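Local coordinates for protein shikimate kinase (Bacteroides thetaiotaomicron, PDB 3VAA) that probably catalyses the ATP- and magnesium-dependent phosphorylation of the 3-hydroxyl group of shikimate, the fifth of seven steps on the pathway to chorismate, at residues I157-A160 with L161-R164; A78-R81 with E82-R85; G37-T40 with L41-F45; F114-T118 with G119-F123; D57-I60 with E61-H65. All blocks are in the same frame, centred on the assembly; numbering follows the deposited sequence.

Overall arrangement
Along the chain the order is contact 3, contact 5, contact 2, contact 4, contact 1, all built round a five-stranded parallel sheet with strand order 2-3-1-4-5, the P-loop kinase core. Contact 3 opens helix 38-49 directly after the phosphate-binding loop. Contacts 5 and 2 lie on the successive helices 56-64 and 68-91 and touch each other, Leu83 packing on Ile60 and Phe64; their centres are about 13 Å apart. Contact 4 carries helix 111-118 into strand 120-125. Contact 1 occupies helix 150-168; its centre is about 22 Å from that of contact 3. Asp57, Arg81 and Arg164, predicted shikimate ligands, come from contacts 5, 2 and 1, so separate helices probably converge on one pocket.

Contact 1: residues I157-A160 with L161-R164; sequences IIQA and LEKR
Arg164 runs extended from CG to NE, and its fourth torsion (chi4 74°) then turns the guanidinium back onto Ala160 one turn earlier; Lys163 likewise folds at its last torsion (chi4 71°), toward Gln159. This is an i to i+4 pattern on helix 150-168 of the P-loop kinase core, with side chains adding to the main-chain ladder. Ala160 O is gripped twice by one residue, by Arg164 N at 3.0 Å and by Arg164 NH1 at 3.0 Å. The NH1 bond is fairly straight (153°) and leaves from the guanidinium edge, while on the acceptor side it arrives tilted from the carbonyl plane. That bond limits rotation of a group predicted to bind the substrate; Tyr33 and Cys107 touch the same side chain. On the exposed flank, Lys163 NZ makes a weak bond of 3.4 Å to Gln159 O. Glu162 reaches back along the helix with an extended chain, its OE2 lying 3.7 Å from Ile158 CG2. The buried flank faces helix 128-137, where Ile157 and Leu161 both rest on Leu131, and across the turn Ile157 CG2 stands 4.3 Å from Leu161 CD1.

Contact 2: residues A78-R81 with E82-R85; sequences AGFR and ELER
Arg81 and Glu84 form a salt bridge three residues apart, NH1 to OE1 at 2.9 Å. The two side chains lie alongside and point the same way. OE1 is met on its syn side and sits in the guanidinium plane, although the two flat groups are turned 34° apart; the bend of Arg81 at chi2 (-61°) carries its guanidinium over to the carboxylate. Water reinforces the pair at two points. One molecule accepts from Arg81 NH1 at 2.8 Å and donates to Glu84 OE2 at 2.9 Å, while another donates to Glu84 OE1 at 2.9 Å and to Arg81 O at 2.9 Å, so both carboxylate oxygens are engaged. All this lies on helix 68-91, probably one wall of the shikimate pocket of the kinase fold: Arg81 is a predicted substrate ligand, and through the salt bridge Glu84 probably positions it. The Glu84 side chain is also about 4 Å, nearest atoms, from that of Asp57. Apolar packing takes the buried flank, where Leu83 CD1 comes within 4.1 Å of Phe80 CE1 and Leu83 also reaches Ile60 and Phe64 of helix 56-64. Against the main chain, Leu83 CG, held between its own backbone N and carbonyl carbon (chi1 77°), packs closely, 3.3 Å from Phe80 O.

Contact 3: residues G37-T40 with L41-F45; sequences GKTT and LGKAF
Gly37 holds the N-cap position with a positive phi (106°), and its carbonyl accepts Leu41 N at 2.8 Å, starting a run of i to i+4 bonds that continues with Gly42 N on Lys38 O and Lys43 N on Thr39 O. This is the end of a P-loop, the Walker A motif, where the chain swings from the phosphate-binding turn into helix 38-49. Lys38 takes no part with its side chain in the second turn; its NZ is bonded to Gly32 O and Thr101 O, which hold the end of the motif's lysine. A di(hydroxyethyl)ether molecule, probably from the crystallisation liquor, takes backbone N-H groups of Gly37, Lys38 and Thr40, consistent with a site made for the phosphates of ATP. Thr39, predicted to bind magnesium, has OG1 beside its own backbone N (chi1 -62°), which puts the methyl CG2 anti to that N. This methyl branch meets Lys43, CG2 to CE at 3.7 Å and CG2 to CD at 3.9 Å, as Thr39 and Lys43 run side by side in one direction. On the inner flank Leu41 CB sits 3.3 Å from Gly37 O, and Leu41 leans on Leu193 of helix 183-196 and Leu124 of strand 120-125. Ala44 N reaches Thr40 O only weakly, at 3.3 Å. Lys43, extended beyond CG, starts close to the main chain, with CG 3.3 Å from Thr39 O.

Contact 4: residues F114-T118 with G119-F123; sequences FMNRT and GKTVF
Met115 O accepts Gly119 N at 3.0 Å and, more weakly, Thr118 N at 3.2 Å, which closes the last turn of helix 111-118. Gly119 then adopts an extended backbone and the chain runs straight into strand 120-125. Thr121 is the strand residue that turns back to the helix: its OG1 lies 3.4 Å from Met115 CB, and its CB is 3.4 Å from Asn116 OD1. The Asn116 and Thr121 side chains cross at about a right angle, and the amide is held at both ends from outside, ND2 by Gln170 O and OD1 by Gln172 N, so its rotation is fixed. A turn of helix is stitched to its own end by Thr118: OG1 sits between the backbone N and carbonyl carbon (chi1 60°), from where it donates to Phe114 O at 3.0 Å, an oxygen that Thr118 N also grips. The methyl CG2 meanwhile lies 3.7 Å above one face of the Phe114 ring, toward its rim. This helix-to-strand junction of the alpha/beta core sends strand 120-125 between strands 27-31 and 173-176, while Met115, Thr118 and Thr121 cover Phe29 of strand 27-31.

Contact 5: residues D57-I60 with E61-H65; sequences DWYI and EERFH
Glu62 CG lies over one face of Trp58, 3.7 Å from the centroid of the six-membered ring and 20° off its normal, a CH-pi contact. Glu62 bends at chi2 (-69°), which brings OE1 to 3.3 Å from Trp58 NE1, but the angle is too poor for a hydrogen bond. One residue on, Arg63 CG covers a face of the Tyr59 ring in the same manner, 4.2 Å from its centroid. The guanidinium beyond stands nearly upright to that ring (80° between planes), and both polar ends turn to Glu90 of helix 68-91, NH2 of Arg63 by a salt bridge and OH of Tyr59 by a hydrogen bond. Phe64 presents its edge: Ile60 O lies in the ring plane, 3.3 Å from Phe64 CD2, while also accepting Phe64 N at 3.1 Å. His65, with positive phi, is the first residue to leave the helix. Near the start, Glu61 CG sits 3.2 Å from Asp57 O; Asp57 is a predicted substrate ligand, and Glu61 OE2 accepts Val68 N, tying helix 56-64 to the first turn of the next. Helix 56-64 thus packs its buried side on helix 68-91, where Ile60 rests on Leu71 and Phe64 on Arg75, while Trp58 and Glu62 lie on the exposed flank.

Contact 1: residues I157-A160 with L161-R164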
# COMPACT_ATOMS: atom_id res chain seq x y z
N ILE A 157 -7.23 14.36 -3.24
CA ILE A 157 -6.11 13.63 -2.63
C ILE A 157 -5.91 14.05 -1.17
O ILE A 157 -5.86 13.21 -0.25
CB ILE A 157 -4.80 13.90 -3.41
CG1 ILE A 157 -4.91 13.28 -4.80
CG2 ILE A 157 -3.59 13.36 -2.67
CD1 ILE A 157 -3.79 13.72 -5.78
N ILE A 158 -5.83 15.36 -0.95
CA ILE A 158 -5.62 15.89 0.40
C ILE A 158 -6.69 15.41 1.35
O ILE A 158 -6.38 14.99 2.47
CB ILE A 158 -5.52 17.44 0.41
CG1 ILE A 158 -4.21 17.88 -0.26
CG2 ILE A 158 -5.57 17.98 1.84
CD1 ILE A 158 -4.09 19.40 -0.50
N GLN A 159 -7.95 15.44 0.93
CA GLN A 159 -9.05 14.99 1.79
C GLN A 159 -9.01 13.49 2.03
O GLN A 159 -9.33 13.02 3.13
CB GLN A 159 -10.40 15.40 1.20
CG GLN A 159 -10.59 16.93 1.22
CD GLN A 159 -11.68 17.43 0.27
OE1 GLN A 159 -12.48 16.66 -0.26
NE2 GLN A 159 -11.68 18.74 0.04
N ALA A 160 -8.65 12.73 0.99
CA ALA A 160 -8.55 11.29 1.14
C ALA A 160 -7.47 10.95 2.18
O ALA A 160 -7.68 10.07 3.03
CB ALA A 160 -8.23 10.62 -0.22
N LEU A 161 -6.34 11.65 2.14
CA LEU A 161 -5.27 11.43 3.10
C LEU A 161 -5.73 11.83 4.50
O LEU A 161 -5.35 11.21 5.49
CB LEU A 161 -3.99 12.19 2.73
CG LEU A 161 -3.23 11.81 1.47
CD1 LEU A 161 -2.03 12.75 1.25
CD2 LEU A 161 -2.77 10.35 1.52
N GLU A 162 -6.54 12.89 4.60
CA GLU A 162 -7.06 13.30 5.92
C GLU A 162 -7.87 12.17 6.56
O GLU A 162 -7.80 11.95 7.78
CB GLU A 162 -7.93 14.56 5.82
CG GLU A 162 -7.14 15.84 5.53
CD GLU A 162 -8.02 17.05 5.22
OE1 GLU A 162 -9.26 16.90 5.16
OE2 GLU A 162 -7.44 18.14 5.03
N LYS A 163 -8.67 11.47 5.76
CA LYS A 163 -9.50 10.38 6.31
C LYS A 163 -8.63 9.18 6.67
O LYS A 163 -8.88 8.48 7.69
CB LYS A 163 -10.58 9.94 5.31
CG LYS A 163 -11.48 11.07 4.79
CD LYS A 163 -12.63 10.55 3.89
CE LYS A 163 -13.17 11.62 2.89
NZ LYS A 163 -12.22 11.95 1.74
N ARG A 164 -7.61 8.92 5.84
CA ARG A 164 -6.74 7.76 6.05
C ARG A 164 -5.58 7.94 7.03
O ARG A 164 -5.17 7.00 7.67
CB ARG A 164 -6.20 7.29 4.71
CG ARG A 164 -7.27 6.72 3.84
CD ARG A 164 -6.92 6.80 2.39
NE ARG A 164 -7.98 6.21 1.58
CZ ARG A 164 -9.16 6.77 1.35
NH1 ARG A 164 -9.46 7.95 1.88
NH2 ARG A 164 -10.06 6.14 0.61

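Contact 2: residues A78-R81 with E82-R85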
# COMPACT_ATOMS: atom_id res chain seq x y z
N ALA A 78 -18.88 -3.27 2.80
CA ALA A 78 -18.72 -4.06 4.01
C ALA A 78 -18.23 -5.48 3.72
O ALA A 78 -17.34 -5.97 4.38
CB ALA A 78 -20.03 -4.11 4.81
N GLY A 79 -18.82 -6.12 2.71
CA GLY A 79 -18.47 -7.48 2.36
C GLY A 79 -17.07 -7.56 1.80
O GLY A 79 -16.30 -8.48 2.13
N PHE A 80 -16.70 -6.61 0.95
CA PHE A 80 -15.34 -6.61 0.43
C PHE A 80 -14.32 -6.40 1.55
O PHE A 80 -13.26 -7.07 1.58
CB PHE A 80 -15.12 -5.56 -0.65
CG PHE A 80 -13.71 -5.54 -1.14
CD1 PHE A 80 -13.30 -6.46 -2.08
CD2 PHE A 80 -12.79 -4.67 -0.61
CE1 PHE A 80 -11.99 -6.48 -2.52
CE2 PHE A 80 -11.47 -4.68 -1.05
CZ PHE A 80 -11.08 -5.59 -2.00
N ARG A 81 -14.60 -5.48 2.47
CA ARG A 81 -13.66 -5.24 3.57
C ARG A 81 -13.49 -6.45 4.49
O ARG A 81 -12.41 -6.69 5.02
CB ARG A 81 -14.01 -4.00 4.36
CG ARG A 81 -13.95 -2.71 3.53
CD ARG A 81 -12.55 -2.47 2.99
NE ARG A 81 -12.54 -1.30 2.11
CZ ARG A 81 -11.50 -0.91 1.38
NH1 ARG A 81 -10.35 -1.56 1.41
NH2 ARG A 81 -11.61 0.18 0.62
N GLU A 82 -14.57 -7.20 4.69
CA GLU A 82 -14.49 -8.46 5.48
C GLU A 82 -13.56 -9.46 4.77
O GLU A 82 -12.69 -10.06 5.38
CB GLU A 82 -15.87 -9.06 5.66
CG GLU A 82 -15.93 -10.34 6.47
CD GLU A 82 -17.37 -10.84 6.55
OE1 GLU A 82 -18.12 -10.35 7.40
OE2 GLU A 82 -17.72 -11.72 5.77
N LEU A 83 -13.73 -9.63 3.46
CA LEU A 83 -12.89 -10.58 2.75
C LEU A 83 -11.43 -10.12 2.71
O LEU A 83 -10.51 -10.94 2.83
CB LEU A 83 -13.43 -10.88 1.36
CG LEU A 83 -13.34 -10.02 0.16
CD1 LEU A 83 -11.95 -10.08 -0.48
CD2 LEU A 83 -14.40 -10.60 -0.79
N GLU A 84 -11.21 -8.81 2.57
CA GLU A 84 -9.86 -8.27 2.59
C GLU A 84 -9.17 -8.55 3.94
O GLU A 84 -8.01 -8.96 3.99
CB GLU A 84 -9.90 -6.77 2.32
CG GLU A 84 -8.56 -6.06 2.37
CD GLU A 84 -8.68 -4.59 2.09
OE1 GLU A 84 -9.49 -3.91 2.79
OE2 GLU A 84 -7.98 -4.12 1.14
N ARG A 85 -9.90 -8.32 5.03
CA ARG A 85 -9.40 -8.64 6.35
C ARG A 85 -9.03 -10.12 6.46
O ARG A 85 -7.97 -10.47 6.96
CB ARG A 85 -10.49 -8.28 7.38
CG ARG A 85 -10.18 -8.59 8.83
CD ARG A 85 -10.52 -10.02 9.21
NE ARG A 85 -10.34 -10.27 10.65
CZ ARG A 85 -10.14 -11.46 11.20
NH1 ARG A 85 -10.09 -12.56 10.45
NH2 ARG A 85 -9.97 -11.56 12.50
O HOH W 1 -17.36 -10.91 2.42
O HOH W 2 -10.31 -4.73 5.46
O HOH W 3 -7.82 -1.34 0.19

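Contact 3: residues G37-T40 with L41-F45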
# COMPACT_ATOMS: atom_id res chain seq x y z
N GLY A 37 3.76 4.38 -4.09
CA GLY A 37 4.89 3.54 -4.51
C GLY A 37 4.98 2.18 -3.85
O GLY A 37 6.05 1.58 -3.84
N LYS A 38 3.86 1.67 -3.31
CA LYS A 38 3.86 0.37 -2.65
C LYS A 38 4.35 -0.76 -3.56
O LYS A 38 5.13 -1.60 -3.13
CB LYS A 38 2.47 0.05 -2.08
CG LYS A 38 2.04 1.03 -0.99
CD LYS A 38 0.59 0.78 -0.51
CE LYS A 38 -0.44 1.05 -1.58
NZ LYS A 38 -1.77 1.00 -1.01
N THR A 39 3.94 -0.76 -4.83
CA THR A 39 4.38 -1.78 -5.77
C THR A 39 5.83 -1.55 -6.19
O THR A 39 6.66 -2.47 -6.18
CB THR A 39 3.44 -1.83 -6.99
OG1 THR A 39 2.13 -2.19 -6.53
CG2 THR A 39 3.92 -2.87 -8.03
N THR A 40 6.13 -0.32 -6.57
CA THR A 40 7.48 0.04 -7.02
C THR A 40 8.54 -0.25 -5.94
O THR A 40 9.53 -0.95 -6.18
CB THR A 40 7.52 1.52 -7.43
OG1 THR A 40 6.66 1.70 -8.56
CG2 THR A 40 8.96 1.99 -7.82
N LEU A 41 8.35 0.31 -4.76
CA LEU A 41 9.30 0.12 -3.68
C LEU A 41 9.25 -1.30 -3.15
O LEU A 41 10.29 -1.90 -2.89
CB LEU A 41 9.02 1.11 -2.55
CG LEU A 41 9.97 0.99 -1.36
CD1 LEU A 41 11.43 1.13 -1.79
CD2 LEU A 41 9.64 2.04 -0.31
N GLY A 42 8.05 -1.84 -3.04
CA GLY A 42 7.84 -3.20 -2.53
C GLY A 42 8.58 -4.24 -3.32
O GLY A 42 9.30 -5.05 -2.75
N LYS A 43 8.39 -4.23 -4.65
CA LYS A 43 9.09 -5.19 -5.52
C LYS A 43 10.60 -5.03 -5.48
O LYS A 43 11.32 -6.01 -5.47
CB LYS A 43 8.58 -5.08 -6.97
CG LYS A 43 7.17 -5.60 -7.14
CD LYS A 43 6.71 -5.61 -8.58
CE LYS A 43 5.32 -6.24 -8.71
NZ LYS A 43 4.90 -6.43 -10.13
N ALA A 44 11.07 -3.78 -5.43
CA ALA A 44 12.51 -3.52 -5.37
C ALA A 44 13.09 -3.93 -4.02
O ALA A 44 14.22 -4.44 -3.95
CB ALA A 44 12.81 -2.04 -5.66
N PHE A 45 12.31 -3.72 -2.96
CA PHE A 45 12.73 -4.08 -1.60
C PHE A 45 12.81 -5.59 -1.49
O PHE A 45 13.80 -6.13 -0.99
CB PHE A 45 11.76 -3.50 -0.55
CG PHE A 45 12.29 -3.53 0.87
CD1 PHE A 45 13.52 -2.96 1.17
CD2 PHE A 45 11.53 -4.04 1.91
CE1 PHE A 45 14.02 -2.96 2.48
CE2 PHE A 45 12.02 -4.03 3.23
CZ PHE A 45 13.28 -3.48 3.50

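Contact 4: residues F114-T118 with G119-F123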
# COMPACT_ATOMS: atom_id res chain seq x y z
N PHE A 114 -3.12 -5.36 13.79
CA PHE A 114 -2.76 -6.73 13.46
C PHE A 114 -1.47 -6.81 12.67
O PHE A 114 -0.56 -7.59 12.99
CB PHE A 114 -3.93 -7.42 12.75
CG PHE A 114 -3.60 -8.79 12.25
CD1 PHE A 114 -3.56 -9.86 13.13
CD2 PHE A 114 -3.37 -9.01 10.91
CE1 PHE A 114 -3.25 -11.14 12.67
CE2 PHE A 114 -3.07 -10.27 10.43
CZ PHE A 114 -3.02 -11.35 11.31
N MET A 115 -1.34 -5.95 11.66
CA MET A 115 -0.11 -5.88 10.90
C MET A 115 1.06 -5.48 11.83
O MET A 115 2.13 -6.08 11.77
CB MET A 115 -0.25 -4.88 9.75
CG MET A 115 -1.05 -5.44 8.60
SD MET A 115 -1.08 -4.38 7.15
CE MET A 115 -2.29 -3.15 7.58
N ASN A 116 0.84 -4.50 12.71
CA ASN A 116 1.90 -4.11 13.65
C ASN A 116 2.40 -5.28 14.50
O ASN A 116 3.60 -5.42 14.72
CB ASN A 116 1.46 -2.92 14.53
CG ASN A 116 1.65 -1.56 13.85
OD1 ASN A 116 2.57 -1.37 13.06
ND2 ASN A 116 0.82 -0.59 14.23
N ARG A 117 1.48 -6.12 14.97
CA ARG A 117 1.83 -7.28 15.81
C ARG A 117 2.50 -8.42 15.07
O ARG A 117 3.28 -9.17 15.66
CB ARG A 117 0.60 -7.88 16.49
CG ARG A 117 -0.13 -6.99 17.46
CD ARG A 117 -1.07 -7.82 18.36
NE ARG A 117 -2.01 -8.66 17.61
CZ ARG A 117 -3.23 -8.29 17.24
NH1 ARG A 117 -3.69 -7.07 17.51
NH2 ARG A 117 -4.00 -9.14 16.56
N THR A 118 2.19 -8.58 13.79
CA THR A 118 2.69 -9.73 13.02
C THR A 118 3.88 -9.49 12.09
O THR A 118 4.52 -10.45 11.67
CB THR A 118 1.57 -10.40 12.21
OG1 THR A 118 1.01 -9.47 11.28
CG2 THR A 118 0.47 -10.92 13.15
N GLY A 119 4.20 -8.24 11.79
CA GLY A 119 5.33 -7.94 10.93
C GLY A 119 5.74 -6.49 11.05
O GLY A 119 5.14 -5.75 11.83
N LYS A 120 6.78 -6.12 10.31
CA LYS A 120 7.29 -4.75 10.32
C LYS A 120 6.40 -3.99 9.36
O LYS A 120 6.43 -4.25 8.15
CB LYS A 120 8.75 -4.69 9.85
CG LYS A 120 9.76 -5.35 10.80
CD LYS A 120 11.16 -5.37 10.18
CE LYS A 120 12.25 -5.92 11.14
NZ LYS A 120 12.55 -4.98 12.25
N THR A 121 5.65 -3.04 9.89
CA THR A 121 4.68 -2.29 9.12
C THR A 121 5.19 -0.89 8.81
O THR A 121 5.60 -0.15 9.68
CB THR A 121 3.33 -2.29 9.88
OG1 THR A 121 2.95 -3.67 10.08
CG2 THR A 121 2.24 -1.58 9.09
N VAL A 122 5.18 -0.55 7.52
CA VAL A 122 5.70 0.71 7.04
C VAL A 122 4.62 1.53 6.34
O VAL A 122 3.87 1.01 5.50
CB VAL A 122 6.83 0.46 6.00
CG1 VAL A 122 7.51 1.75 5.60
CG2 VAL A 122 7.86 -0.52 6.53
N PHE A 123 4.52 2.80 6.72
CA PHE A 123 3.67 3.73 5.98
C PHE A 123 4.54 4.51 5.00
O PHE A 123 5.50 5.19 5.43
CB PHE A 123 2.94 4.65 6.92
CG PHE A 123 2.33 5.86 6.27
CD1 PHE A 123 1.65 5.77 5.07
CD2 PHE A 123 2.37 7.09 6.91
CE1 PHE A 123 1.07 6.88 4.49
CE2 PHE A 123 1.79 8.21 6.34
CZ PHE A 123 1.14 8.11 5.13
O HOH W 4 5.98 -5.07 14.04

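Contact 5: residues D57-I60 with E61-H65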
# COMPACT_ATOMS: atom_id res chain seq x y z
N ASP A 57 -4.20 -7.27 -3.04
CA ASP A 57 -5.27 -7.26 -4.04
C ASP A 57 -5.13 -8.39 -5.03
O ASP A 57 -6.13 -9.00 -5.44
CB ASP A 57 -5.34 -5.93 -4.77
CG ASP A 57 -5.94 -4.82 -3.92
OD1 ASP A 57 -6.45 -5.08 -2.81
OD2 ASP A 57 -5.92 -3.67 -4.41
N TRP A 58 -3.89 -8.67 -5.44
CA TRP A 58 -3.63 -9.79 -6.36
C TRP A 58 -4.00 -11.09 -5.66
O TRP A 58 -4.64 -11.98 -6.26
CB TRP A 58 -2.16 -9.81 -6.82
CG TRP A 58 -1.75 -11.06 -7.55
CD1 TRP A 58 -1.85 -11.30 -8.89
CD2 TRP A 58 -1.15 -12.24 -6.98
NE1 TRP A 58 -1.37 -12.55 -9.19
CE2 TRP A 58 -0.93 -13.15 -8.03
CE3 TRP A 58 -0.78 -12.61 -5.67
CZ2 TRP A 58 -0.35 -14.41 -7.83
CZ3 TRP A 58 -0.21 -13.86 -5.47
CH2 TRP A 58 -0.00 -14.75 -6.55
N TYR A 59 -3.61 -11.21 -4.39
CA TYR A 59 -3.88 -12.43 -3.62
C TYR A 59 -5.40 -12.69 -3.52
O TYR A 59 -5.89 -13.82 -3.70
CB TYR A 59 -3.22 -12.33 -2.25
CG TYR A 59 -3.36 -13.56 -1.42
CD1 TYR A 59 -2.46 -14.61 -1.56
CD2 TYR A 59 -4.40 -13.71 -0.50
CE1 TYR A 59 -2.59 -15.76 -0.80
CE2 TYR A 59 -4.52 -14.84 0.26
CZ TYR A 59 -3.62 -15.88 0.10
OH TYR A 59 -3.73 -17.03 0.85
N ILE A 60 -6.13 -11.62 -3.26
CA ILE A 60 -7.60 -11.67 -3.18
C ILE A 60 -8.19 -12.18 -4.51
O ILE A 60 -9.03 -13.08 -4.51
CB ILE A 60 -8.15 -10.27 -2.87
CG1 ILE A 60 -7.92 -9.92 -1.39
CG2 ILE A 60 -9.65 -10.20 -3.22
CD1 ILE A 60 -8.14 -8.40 -1.04
N GLU A 61 -7.72 -11.64 -5.63
CA GLU A 61 -8.24 -12.06 -6.94
C GLU A 61 -7.94 -13.52 -7.24
O GLU A 61 -8.77 -14.22 -7.86
CB GLU A 61 -7.73 -11.15 -8.06
CG GLU A 61 -8.11 -9.69 -7.86
CD GLU A 61 -7.88 -8.81 -9.09
OE1 GLU A 61 -7.38 -9.32 -10.13
OE2 GLU A 61 -8.25 -7.62 -9.02
N GLU A 62 -6.75 -13.98 -6.83
CA GLU A 62 -6.37 -15.39 -7.01
C GLU A 62 -7.28 -16.33 -6.20
O GLU A 62 -7.65 -17.40 -6.65
CB GLU A 62 -4.93 -15.63 -6.57
CG GLU A 62 -3.88 -15.07 -7.48
CD GLU A 62 -3.80 -15.77 -8.82
OE1 GLU A 62 -3.41 -15.12 -9.81
OE2 GLU A 62 -4.12 -16.98 -8.91
N ARG A 63 -7.62 -15.93 -4.98
CA ARG A 63 -8.45 -16.77 -4.11
C ARG A 63 -9.90 -16.85 -4.52
O ARG A 63 -10.53 -17.91 -4.43
CB ARG A 63 -8.34 -16.29 -2.66
CG ARG A 63 -7.00 -16.68 -2.04
CD ARG A 63 -6.96 -18.12 -1.56
NE ARG A 63 -7.51 -18.25 -0.20
CZ ARG A 63 -8.76 -18.59 0.09
NH1 ARG A 63 -9.63 -18.92 -0.86
NH2 ARG A 63 -9.14 -18.64 1.36
N PHE A 64 -10.45 -15.75 -5.01
CA PHE A 64 -11.87 -15.72 -5.34
C PHE A 64 -12.18 -15.87 -6.82
O PHE A 64 -13.34 -16.04 -7.18
CB PHE A 64 -12.49 -14.45 -4.76
CG PHE A 64 -12.55 -14.46 -3.26
CD1 PHE A 64 -13.66 -14.95 -2.60
CD2 PHE A 64 -11.47 -14.02 -2.51
CE1 PHE A 64 -13.71 -14.99 -1.23
CE2 PHE A 64 -11.52 -14.06 -1.14
CZ PHE A 64 -12.64 -14.54 -0.50
N HIS A 65 -11.14 -15.87 -7.65
CA HIS A 65 -11.30 -15.95 -9.12
C HIS A 65 -12.28 -14.89 -9.61
O HIS A 65 -13.09 -15.11 -10.51
CB HIS A 65 -11.70 -17.37 -9.55
CG HIS A 65 -10.72 -18.41 -9.13
ND1 HIS A 65 -10.91 -19.21 -8.02
CD2 HIS A 65 -9.51 -18.75 -9.64
CE1 HIS A 65 -9.87 -20.02 -7.88
NE2 HIS A 65 -9.01 -19.76 -8.85